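Local coordinates for protein prolyl-tRNA synthetase (Naegleria fowleri, PDB 6UYH) that probably charges tRNA(Pro) with proline in an ATP-dependent reaction, and here holds the inhibitor halofuginone together with the ATP analogue AMPPNP, at residues A[33-38]-A[157-162]; A[182-187]-A[265-270]; A[218-223]-A[238-243]. All coordinates share one frame; numbering follows the deposited sequence.

Contact 1 (A[33-38]-A[157-162]). With ANP (phosphoaminophosphonic acid-adenylate ester), chain C.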
# COMPACT_ATOMS: atom_id res chain seq x y z
N SER A 33 3.78 2.95 -23.71
CA SER A 33 2.89 3.83 -22.98
C SER A 33 3.46 4.27 -21.64
O SER A 33 2.79 5.04 -20.94
CB SER A 33 1.56 3.14 -22.72
OG SER A 33 1.74 2.04 -21.83
N GLU A 34 4.65 3.79 -21.27
CA GLU A 34 5.26 4.02 -19.95
C GLU A 34 4.43 3.41 -18.82
O GLU A 34 4.44 3.89 -17.69
CB GLU A 34 5.52 5.52 -19.71
CG GLU A 34 6.44 6.13 -20.76
CD GLU A 34 6.83 7.57 -20.49
OE1 GLU A 34 6.50 8.10 -19.40
OE2 GLU A 34 7.47 8.17 -21.36
N PHE A 35 3.72 2.31 -19.10
CA PHE A 35 3.02 1.62 -18.02
C PHE A 35 3.95 0.69 -17.26
O PHE A 35 3.94 0.65 -16.02
CB PHE A 35 1.83 0.83 -18.58
CG PHE A 35 0.49 1.43 -18.24
CD1 PHE A 35 -0.52 0.64 -17.66
CD2 PHE A 35 0.23 2.78 -18.48
CE1 PHE A 35 -1.75 1.19 -17.33
CE2 PHE A 35 -0.99 3.34 -18.16
CZ PHE A 35 -1.99 2.54 -17.58
N LEU A 36 4.79 -0.05 -17.98
CA LEU A 36 5.48 -1.19 -17.40
C LEU A 36 6.88 -1.28 -17.97
O LEU A 36 7.13 -0.88 -19.11
CB LEU A 36 4.69 -2.49 -17.67
CG LEU A 36 5.23 -3.83 -17.16
CD1 LEU A 36 4.06 -4.76 -16.83
CD2 LEU A 36 6.14 -4.47 -18.19
N ASP A 37 7.81 -1.80 -17.18
CA ASP A 37 9.09 -2.23 -17.72
C ASP A 37 9.40 -3.65 -17.28
O ASP A 37 8.91 -4.12 -16.25
CB ASP A 37 10.23 -1.31 -17.33
CG ASP A 37 11.06 -0.90 -18.52
OD1 ASP A 37 11.09 -1.67 -19.51
OD2 ASP A 37 11.67 0.19 -18.48
N TYR A 38 10.19 -4.33 -18.10
CA TYR A 38 10.69 -5.66 -17.77
C TYR A 38 11.84 -5.57 -16.77
O TYR A 38 12.45 -4.52 -16.56
CB TYR A 38 11.13 -6.37 -19.04
CG TYR A 38 9.97 -6.59 -19.98
CD1 TYR A 38 9.00 -7.53 -19.67
CD2 TYR A 38 9.83 -5.84 -21.14
CE1 TYR A 38 7.92 -7.74 -20.52
CE2 TYR A 38 8.75 -6.05 -21.99
CZ TYR A 38 7.80 -6.99 -21.66
OH TYR A 38 6.72 -7.23 -22.49
N VAL A 157 2.93 -13.69 -17.72
CA VAL A 157 2.27 -12.74 -18.60
C VAL A 157 2.17 -11.42 -17.84
O VAL A 157 1.62 -11.38 -16.74
CB VAL A 157 0.87 -13.21 -19.05
CG1 VAL A 157 0.20 -12.14 -19.93
CG2 VAL A 157 0.96 -14.54 -19.80
N PRO A 158 2.72 -10.32 -18.36
CA PRO A 158 2.62 -9.04 -17.64
C PRO A 158 1.19 -8.79 -17.18
O PRO A 158 0.24 -8.99 -17.94
CB PRO A 158 3.08 -8.02 -18.69
CG PRO A 158 4.07 -8.80 -19.53
CD PRO A 158 3.46 -10.20 -19.63
N PHE A 159 1.06 -8.42 -15.91
CA PHE A 159 -0.19 -8.19 -15.19
C PHE A 159 -1.02 -9.45 -14.98
O PHE A 159 -1.43 -9.72 -13.85
CB PHE A 159 -1.06 -7.12 -15.87
CG PHE A 159 -0.37 -5.79 -16.04
CD1 PHE A 159 0.04 -5.06 -14.93
CD2 PHE A 159 -0.16 -5.27 -17.29
CE1 PHE A 159 0.68 -3.83 -15.08
CE2 PHE A 159 0.46 -4.03 -17.45
CZ PHE A 159 0.88 -3.31 -16.34
N ILE A 160 -1.27 -10.24 -16.04
CA ILE A 160 -2.21 -11.35 -15.93
C ILE A 160 -1.68 -12.44 -15.02
O ILE A 160 -2.44 -13.06 -14.26
CB ILE A 160 -2.53 -11.93 -17.32
CG1 ILE A 160 -3.11 -10.86 -18.24
CG2 ILE A 160 -3.46 -13.14 -17.18
CD1 ILE A 160 -4.48 -10.36 -17.81
N ARG A 161 -0.38 -12.76 -15.13
CA ARG A 161 0.21 -13.88 -14.40
C ARG A 161 1.67 -13.54 -14.12
O ARG A 161 2.55 -13.81 -14.94
CB ARG A 161 0.09 -15.19 -15.18
CG ARG A 161 0.54 -16.40 -14.35
CD ARG A 161 0.39 -17.72 -15.10
NE ARG A 161 -1.00 -17.95 -15.48
CZ ARG A 161 -1.97 -18.25 -14.62
NH1 ARG A 161 -1.70 -18.38 -13.32
NH2 ARG A 161 -3.21 -18.43 -15.05
N SER A 162 1.92 -12.95 -12.95
CA SER A 162 3.27 -12.59 -12.57
C SER A 162 3.66 -13.35 -11.31
O SER A 162 2.80 -13.81 -10.55
CB SER A 162 3.41 -11.06 -12.38
OG SER A 162 2.50 -10.52 -11.43
PG ANP C . -5.33 -18.87 -11.67
O1G ANP C . -5.87 -19.98 -12.44
O2G ANP C . -3.85 -19.24 -11.23
O3G ANP C . -5.37 -17.61 -12.61
PB ANP C . -5.97 -18.84 -8.74
O1B ANP C . -6.87 -19.84 -8.20
O2B ANP C . -4.49 -19.30 -8.52
N3B ANP C . -6.23 -18.53 -10.34
PA ANP C . -6.55 -17.04 -6.55
O1A ANP C . -7.92 -17.44 -6.18
O2A ANP C . -5.55 -17.66 -5.62
O3A ANP C . -6.17 -17.47 -8.03
O5' ANP C . -6.26 -15.46 -6.59
C5' ANP C . -7.23 -14.38 -6.51
C4' ANP C . -7.17 -13.64 -7.83
O4' ANP C . -5.83 -13.18 -8.06
C3' ANP C . -7.49 -14.52 -9.02
O3' ANP C . -8.90 -14.59 -9.23
C2' ANP C . -6.77 -13.81 -10.17
O2' ANP C . -7.62 -12.85 -10.77
C1' ANP C . -5.56 -13.17 -9.46
N9 ANP C . -4.30 -13.87 -9.69
C8 ANP C . -4.03 -15.19 -9.43
N7 ANP C . -2.81 -15.55 -9.73
C5 ANP C . -2.23 -14.39 -10.23
C6 ANP C . -0.95 -14.11 -10.72
N6 ANP C . 0.05 -14.99 -10.75
N1 ANP C . -0.71 -12.86 -11.17
C2 ANP C . -1.70 -11.95 -11.10
N3 ANP C . -2.94 -12.10 -10.63
C4 ANP C . -3.15 -13.35 -10.21
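Leu36 meets Phe159 tip to tip, and two torsions set up the meeting: CG of Leu36 stands anti to its backbone N (chi1 -180°), while CG of Phe159 lies anti to its carbonyl carbon (chi1 -58°). The leucine methyl CD1 sits over one face of the phenyl ring, displaced toward the rim; it is 3.9 Å from the centroid of the Phe159 ring, 25° off the normal, a CH-pi contact. Its closest ring atom is Phe159 CZ, 3.5 Å from Leu36 CD1. The same methyl also touches the neighbouring proline, with Leu36 CD1 3.9 Å from Pro158 CB. Looser flanking contacts come from Tyr38, whose CE1 approaches Pro158 CG at 4.1 Å, and from Phe35, whose ring edge faces CZ of Phe159. Helix 22-32 packs against the same group, Ile30 touching both Leu36 and Pro158.

Beyond Phe159 the chain folds into a classic beta bulge, Ile160 and Arg161 both facing Val157, and continues into the nucleotide pocket. Ser162 reads the adenine edge with its backbone: Ser162 N donates to AMPPNP N1 at 3.2 Å, and Ser162 O accepts from AMPPNP N6 at 3.0 Å. Arg161 NH1 donates almost straight to the gamma-phosphate oxygen O2G (3.1 Å) and also pairs with Glu152. Apolar packing at Pro158 and Phe159 is consistent with fixing the loop from one side, while Arg161 and Ser162 make the polar contacts to phosphate and base.

Contact 2 (A[182-187]-A[265-270]). With HFG (7-bromo-6-chloro-3-{3-[(2R,3S)-3-hydroxypiperidin-2-yl]-2-oxopropyl}quinazolin-4(3H)-one), chain D.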
# COMPACT_ATOMS: atom_id res chain seq x y z
N GLU A 182 -24.39 -13.96 2.21
CA GLU A 182 -24.71 -12.61 1.75
C GLU A 182 -23.45 -11.83 1.39
O GLU A 182 -23.43 -11.10 0.39
CB GLU A 182 -25.52 -11.86 2.82
CG GLU A 182 -25.89 -10.44 2.41
CD GLU A 182 -26.31 -9.57 3.59
OE1 GLU A 182 -26.34 -10.08 4.73
OE2 GLU A 182 -26.61 -8.38 3.37
N GLU A 183 -22.40 -11.96 2.20
CA GLU A 183 -21.18 -11.21 1.90
C GLU A 183 -20.51 -11.70 0.62
O GLU A 183 -19.99 -10.90 -0.16
CB GLU A 183 -20.19 -11.29 3.06
CG GLU A 183 -18.92 -10.48 2.74
CD GLU A 183 -17.74 -10.76 3.65
OE1 GLU A 183 -17.19 -11.88 3.59
OE2 GLU A 183 -17.34 -9.86 4.40
N VAL A 184 -20.50 -13.02 0.38
CA VAL A 184 -19.87 -13.55 -0.83
C VAL A 184 -20.38 -12.80 -2.06
O VAL A 184 -19.60 -12.35 -2.91
CB VAL A 184 -20.13 -15.06 -0.97
CG1 VAL A 184 -19.68 -15.54 -2.37
CG2 VAL A 184 -19.42 -15.84 0.12
N PHE A 185 -21.70 -12.65 -2.17
CA PHE A 185 -22.27 -12.08 -3.38
C PHE A 185 -22.21 -10.56 -3.37
O PHE A 185 -22.16 -9.93 -4.43
CB PHE A 185 -23.69 -12.62 -3.58
CG PHE A 185 -23.71 -14.09 -3.89
CD1 PHE A 185 -23.53 -14.53 -5.20
CD2 PHE A 185 -23.82 -15.02 -2.87
CE1 PHE A 185 -23.50 -15.89 -5.49
CE2 PHE A 185 -23.80 -16.38 -3.16
CZ PHE A 185 -23.64 -16.82 -4.47
N THR A 186 -22.20 -9.96 -2.17
CA THR A 186 -21.93 -8.53 -2.04
C THR A 186 -20.53 -8.17 -2.55
O THR A 186 -20.36 -7.20 -3.30
CB THR A 186 -22.10 -8.11 -0.58
OG1 THR A 186 -23.47 -8.29 -0.19
CG2 THR A 186 -21.69 -6.65 -0.37
N ILE A 187 -19.52 -8.95 -2.16
CA ILE A 187 -18.16 -8.69 -2.64
C ILE A 187 -18.08 -8.97 -4.14
O ILE A 187 -17.42 -8.23 -4.88
CB ILE A 187 -17.12 -9.52 -1.86
CG1 ILE A 187 -17.11 -9.10 -0.37
CG2 ILE A 187 -15.71 -9.35 -2.46
CD1 ILE A 187 -16.65 -7.67 -0.13
N TYR A 265 -18.46 -19.37 10.53
CA TYR A 265 -18.51 -19.44 9.08
C TYR A 265 -17.58 -18.38 8.51
O TYR A 265 -17.52 -17.25 9.03
CB TYR A 265 -19.94 -19.22 8.58
CG TYR A 265 -20.84 -20.39 8.90
CD1 TYR A 265 -21.10 -21.36 7.94
CD2 TYR A 265 -21.41 -20.54 10.16
CE1 TYR A 265 -21.92 -22.45 8.22
CE2 TYR A 265 -22.23 -21.62 10.45
CZ TYR A 265 -22.47 -22.57 9.47
OH TYR A 265 -23.28 -23.65 9.74
N GLN A 266 -16.82 -18.74 7.48
CA GLN A 266 -15.83 -17.83 6.92
C GLN A 266 -15.97 -17.69 5.41
O GLN A 266 -16.44 -18.60 4.72
CB GLN A 266 -14.40 -18.28 7.21
CG GLN A 266 -14.01 -18.17 8.68
CD GLN A 266 -12.67 -18.82 8.94
OE1 GLN A 266 -12.61 -20.02 9.21
NE2 GLN A 266 -11.60 -18.04 8.83
N ASN A 267 -15.53 -16.53 4.92
CA ASN A 267 -15.32 -16.25 3.51
C ASN A 267 -13.90 -15.73 3.32
O ASN A 267 -13.29 -15.21 4.25
CB ASN A 267 -16.28 -15.18 2.97
CG ASN A 267 -17.73 -15.52 3.18
OD1 ASN A 267 -18.13 -16.69 3.21
ND2 ASN A 267 -18.54 -14.47 3.30
N SER A 268 -13.41 -15.83 2.09
CA SER A 268 -12.26 -15.02 1.67
C SER A 268 -12.44 -14.63 0.21
O SER A 268 -13.18 -15.28 -0.53
CB SER A 268 -10.91 -15.73 1.90
OG SER A 268 -10.77 -16.86 1.06
N TRP A 269 -11.78 -13.55 -0.20
CA TRP A 269 -12.03 -12.99 -1.52
C TRP A 269 -10.82 -12.15 -1.91
O TRP A 269 -10.21 -11.50 -1.06
CB TRP A 269 -13.32 -12.15 -1.55
CG TRP A 269 -13.80 -11.60 -0.19
CD1 TRP A 269 -14.58 -12.25 0.73
CD2 TRP A 269 -13.54 -10.29 0.37
NE1 TRP A 269 -14.82 -11.44 1.82
CE2 TRP A 269 -14.19 -10.23 1.62
CE3 TRP A 269 -12.83 -9.17 -0.09
CZ2 TRP A 269 -14.14 -9.09 2.44
CZ3 TRP A 269 -12.78 -8.03 0.74
CH2 TRP A 269 -13.43 -8.01 1.99
N GLY A 270 -10.46 -12.18 -3.19
CA GLY A 270 -9.29 -11.43 -3.65
C GLY A 270 -9.45 -10.92 -5.06
O GLY A 270 -10.11 -11.52 -5.90
O4' HFG D . -5.35 -18.04 -2.55
C21 HFG D . -6.25 -18.83 -2.70
C3' HFG D . -7.61 -18.64 -2.06
C2' HFG D . -8.00 -17.20 -1.74
N1' HFG D . -7.16 -16.60 -0.70
C6' HFG D . -7.63 -15.27 -0.30
C5' HFG D . -7.67 -14.31 -1.46
C4' HFG D . -8.48 -14.90 -2.62
C39 HFG D . -7.99 -16.29 -2.97
O7' HFG D . -8.82 -16.84 -4.00
C1' HFG D . -6.06 -20.10 -3.56
N3 HFG D . -4.65 -20.46 -3.68
C4 HFG D . -4.00 -20.93 -2.54
O11 HFG D . -4.60 -21.08 -1.49
C10 HFG D . -2.57 -21.18 -2.74
C5 HFG D . -1.79 -21.67 -1.69
C2 HFG D . -3.99 -20.27 -4.86
N1 HFG D . -2.73 -20.45 -5.07
C9 HFG D . -1.99 -20.90 -3.98
C8 HFG D . -0.61 -21.06 -4.15
C7 HFG D . 0.15 -21.52 -3.08
BR1 HFG D . 2.03 -21.63 -3.32
C6 HFG D . -0.44 -21.85 -1.88
CL1 HFG D . 0.50 -22.55 -0.59
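Glu183 on helix 177-198 reaches Asn267 and Trp269 on strand 261-272, joining a helix to the antiparallel sheet of the class II synthetase catalytic core; the two segments run nearly parallel, axes 9.0 Å apart. CG of Glu183 is anti to the backbone N (chi1 -179°) and the chain stays extended beyond it, carrying the carboxylate to the strand. One oxygen takes two donors from opposite faces of its plane. Asn267 ND2 reaches Glu183 OE1 at 2.9 Å on the anti side, whereas Trp269 NE1 approaches Glu183 OE1 at 3.0 Å from above the carboxylate, whose plane is turned 85° to the indole. Ser172 OG hydrogen-bonds the other oxygen, OE2, so the buried carboxylate is held at both oxygens; Asn267 ND2 has a second acceptor, Ala180 O.

One turn later Ile187 crosses the indole at about a right angle: with CG1 anti to the carbonyl carbon and CG2 anti to the backbone N, both branches reach one face. Val184 CG2 packs beside the Asn267 amide, whose OD1 bonds His241. Past the tryptophan, Gly270 N is 3.4 Å from halofuginone C4'. Ile187 CD1 stands 3.7 Å from the centroid of the Trp269 six-membered ring, 6° off its normal.

Contact 3 (A[218-223]-A[238-243]). With HFG (7-bromo-6-chloro-3-{3-[(2R,3S)-3-hydroxypiperidin-2-yl]-2-oxopropyl}quinazolin-4(3H)-one), chain D; ANP (phosphoaminophosphonic acid-adenylate ester), chain C.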
# COMPACT_ATOMS: atom_id res chain seq x y z
N ASP A 218 -16.33 -24.23 0.37
CA ASP A 218 -17.59 -24.91 0.07
C ASP A 218 -18.04 -24.58 -1.35
O ASP A 218 -18.46 -25.47 -2.10
CB ASP A 218 -18.67 -24.53 1.08
CG ASP A 218 -18.58 -25.37 2.35
OD1 ASP A 218 -17.85 -26.38 2.36
OD2 ASP A 218 -19.24 -25.01 3.35
N TYR A 219 -17.96 -23.30 -1.74
CA TYR A 219 -18.21 -22.93 -3.12
C TYR A 219 -17.44 -21.65 -3.44
O TYR A 219 -17.15 -20.85 -2.55
CB TYR A 219 -19.70 -22.74 -3.41
CG TYR A 219 -20.38 -21.61 -2.67
CD1 TYR A 219 -21.11 -21.84 -1.50
CD2 TYR A 219 -20.33 -20.30 -3.15
CE1 TYR A 219 -21.75 -20.82 -0.83
CE2 TYR A 219 -20.95 -19.26 -2.48
CZ TYR A 219 -21.66 -19.53 -1.32
OH TYR A 219 -22.29 -18.50 -0.66
N THR A 220 -17.12 -21.48 -4.72
CA THR A 220 -16.32 -20.37 -5.21
C THR A 220 -17.09 -19.62 -6.28
O THR A 220 -17.62 -20.24 -7.21
CB THR A 220 -14.99 -20.87 -5.79
OG1 THR A 220 -14.20 -21.46 -4.75
CG2 THR A 220 -14.20 -19.74 -6.43
N THR A 221 -17.17 -18.29 -6.15
CA THR A 221 -17.76 -17.46 -7.18
C THR A 221 -16.66 -16.67 -7.87
O THR A 221 -15.59 -16.43 -7.30
CB THR A 221 -18.85 -16.51 -6.63
OG1 THR A 221 -18.26 -15.53 -5.76
CG2 THR A 221 -19.92 -17.30 -5.87
N THR A 222 -16.91 -16.28 -9.12
CA THR A 222 -15.92 -15.59 -9.93
C THR A 222 -16.61 -14.55 -10.80
O THR A 222 -17.80 -14.66 -11.09
CB THR A 222 -15.15 -16.61 -10.82
OG1 THR A 222 -14.21 -15.93 -11.66
CG2 THR A 222 -16.11 -17.40 -11.71
N VAL A 223 -15.86 -13.51 -11.19
CA VAL A 223 -16.25 -12.66 -12.31
C VAL A 223 -15.34 -13.03 -13.49
O VAL A 223 -14.12 -12.89 -13.40
CB VAL A 223 -16.17 -11.16 -11.98
CG1 VAL A 223 -17.37 -10.76 -11.12
CG2 VAL A 223 -14.86 -10.80 -11.26
N THR A 238 -12.20 -13.30 -7.30
CA THR A 238 -12.70 -14.54 -6.72
C THR A 238 -13.33 -14.25 -5.36
O THR A 238 -12.76 -13.50 -4.57
CB THR A 238 -11.57 -15.54 -6.57
OG1 THR A 238 -10.84 -15.63 -7.80
CG2 THR A 238 -12.12 -16.90 -6.26
N SER A 239 -14.47 -14.86 -5.07
CA SER A 239 -15.10 -14.69 -3.76
C SER A 239 -15.62 -16.05 -3.28
O SER A 239 -16.53 -16.62 -3.88
CB SER A 239 -16.23 -13.65 -3.84
OG SER A 239 -16.80 -13.41 -2.57
N HIS A 240 -15.02 -16.56 -2.20
CA HIS A 240 -15.27 -17.90 -1.68
C HIS A 240 -16.16 -17.86 -0.45
O HIS A 240 -15.94 -17.04 0.44
CB HIS A 240 -13.98 -18.60 -1.24
CG HIS A 240 -12.89 -18.61 -2.26
ND1 HIS A 240 -12.91 -19.45 -3.35
CD2 HIS A 240 -11.72 -17.93 -2.32
CE1 HIS A 240 -11.81 -19.26 -4.06
NE2 HIS A 240 -11.07 -18.35 -3.46
N HIS A 241 -17.09 -18.81 -0.36
CA HIS A 241 -17.63 -19.21 0.93
C HIS A 241 -16.83 -20.41 1.43
O HIS A 241 -16.80 -21.46 0.77
CB HIS A 241 -19.12 -19.55 0.85
CG HIS A 241 -19.70 -20.00 2.16
ND1 HIS A 241 -19.55 -19.28 3.33
CD2 HIS A 241 -20.40 -21.11 2.50
CE1 HIS A 241 -20.14 -19.91 4.32
NE2 HIS A 241 -20.67 -21.03 3.84
N LEU A 242 -16.15 -20.25 2.56
CA LEU A 242 -15.30 -21.29 3.10
C LEU A 242 -16.05 -22.21 4.06
O LEU A 242 -15.49 -23.22 4.51
CB LEU A 242 -14.08 -20.67 3.79
CG LEU A 242 -13.22 -19.68 2.98
CD1 LEU A 242 -12.13 -19.06 3.87
CD2 LEU A 242 -12.59 -20.36 1.76
N GLY A 243 -17.31 -21.90 4.35
CA GLY A 243 -18.07 -22.68 5.31
C GLY A 243 -17.36 -22.70 6.64
O GLY A 243 -16.85 -21.69 7.12
O4' HFG D . -5.35 -18.04 -2.55
C21 HFG D . -6.25 -18.83 -2.70
C3' HFG D . -7.61 -18.64 -2.06
C2' HFG D . -8.00 -17.20 -1.74
N1' HFG D . -7.16 -16.60 -0.70
C6' HFG D . -7.63 -15.27 -0.30
C5' HFG D . -7.67 -14.31 -1.46
C4' HFG D . -8.48 -14.90 -2.62
C39 HFG D . -7.99 -16.29 -2.97
O7' HFG D . -8.82 -16.84 -4.00
C1' HFG D . -6.06 -20.10 -3.56
N3 HFG D . -4.65 -20.46 -3.68
C4 HFG D . -4.00 -20.93 -2.54
O11 HFG D . -4.60 -21.08 -1.49
C10 HFG D . -2.57 -21.18 -2.74
C5 HFG D . -1.79 -21.67 -1.69
C2 HFG D . -3.99 -20.27 -4.86
N1 HFG D . -2.73 -20.45 -5.07
C9 HFG D . -1.99 -20.90 -3.98
C8 HFG D . -0.61 -21.06 -4.15
C7 HFG D . 0.15 -21.52 -3.08
BR1 HFG D . 2.03 -21.63 -3.32
C6 HFG D . -0.44 -21.85 -1.88
CL1 HFG D . 0.50 -22.55 -0.59
PG ANP C . -5.33 -18.87 -11.67
O1G ANP C . -5.87 -19.98 -12.44
O2G ANP C . -3.85 -19.24 -11.23
O3G ANP C . -5.37 -17.61 -12.61
PB ANP C . -5.97 -18.84 -8.74
O1B ANP C . -6.87 -19.84 -8.20
O2B ANP C . -4.49 -19.30 -8.52
N3B ANP C . -6.23 -18.53 -10.34
PA ANP C . -6.55 -17.04 -6.55
O1A ANP C . -7.92 -17.44 -6.18
O2A ANP C . -5.55 -17.66 -5.62
O3A ANP C . -6.17 -17.47 -8.03
O5' ANP C . -6.26 -15.46 -6.59
C5' ANP C . -7.23 -14.38 -6.51
C4' ANP C . -7.17 -13.64 -7.83
O4' ANP C . -5.83 -13.18 -8.06
C3' ANP C . -7.49 -14.52 -9.02
O3' ANP C . -8.90 -14.59 -9.23
C2' ANP C . -6.77 -13.81 -10.17
O2' ANP C . -7.62 -12.85 -10.77
C1' ANP C . -5.56 -13.17 -9.46
N9 ANP C . -4.30 -13.87 -9.69
C8 ANP C . -4.03 -15.19 -9.43
N7 ANP C . -2.81 -15.55 -9.73
C5 ANP C . -2.23 -14.39 -10.23
C6 ANP C . -0.95 -14.11 -10.72
N6 ANP C . 0.05 -14.99 -10.75
N1 ANP C . -0.71 -12.86 -11.17
C2 ANP C . -1.70 -11.95 -11.10
N3 ANP C . -2.94 -12.10 -10.63
C4 ANP C . -3.15 -13.35 -10.21
O HOH W 1 -21.27 -23.79 4.28
O HOH W 2 -11.58 -16.28 -10.75
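Thr221 and Ser239 form a hydrogen-bonded antiparallel pair: Thr221 N to Ser239 O and Ser239 N to Thr221 O are each 2.9 Å. Ser239 O takes a second bond from Thr221 OG1 at 2.8 Å, in the carbonyl plane on a lone pair; that hydroxyl sits between its own backbone N and carbonyl carbon (chi1 67°). Toward the start of 218-223, His241 N donates to Tyr219 O at 3.0 Å, and Asp218 and Tyr219 both face His241 in a classic beta bulge, their N-H groups making weak bonds to His241 O.

Aromatic packing lies on the face bearing Tyr219 and His241. His241 CB sits over the Tyr219 ring, 3.6 Å from its centroid, the ring planes oblique at 43°. Asp181 OD1 hydrogen-bonds Tyr219 OH.

Polar side chains line the other face. Thr220 OG1 and His240 ND1 share a hydrogen bond of 2.8 Å in the ring plane, and Phe214 N also bonds that hydroxyl. His240 NE2 donates to halofuginone O7' (2.8 Å, 157°). Thr238 OG1 bonds AMPPNP O3' at 2.6 Å, and a water links Thr238 OG1 to Thr222 OG1. This is a beta hairpin of the class II synthetase core, its Thr238 and His240 face lining inhibitor and nucleotide sites.

From the N terminus, contact 1 closes first, bringing the strand after helix 22-32 back to the loop between strands 140-149 and 164-174. It is complete before the others begin. Contact 2 then spans from helix 177-198 to strand 261-272, and the shorter hairpin closure of contact 3 falls wholly within that interval. Contacts 2 and 3 have centres 7 Å apart and lie on neighbouring strands, 261-272 and 232-243, where Ser268 O and His240 N, 2.8 Å apart, probably hydrogen-bond. Contact 1 is on the opposite side of the chain's centre from the other two, 28 Å from contact 3 between centres, yet both touch AMPPNP; halofuginone borders contacts 2 and 3.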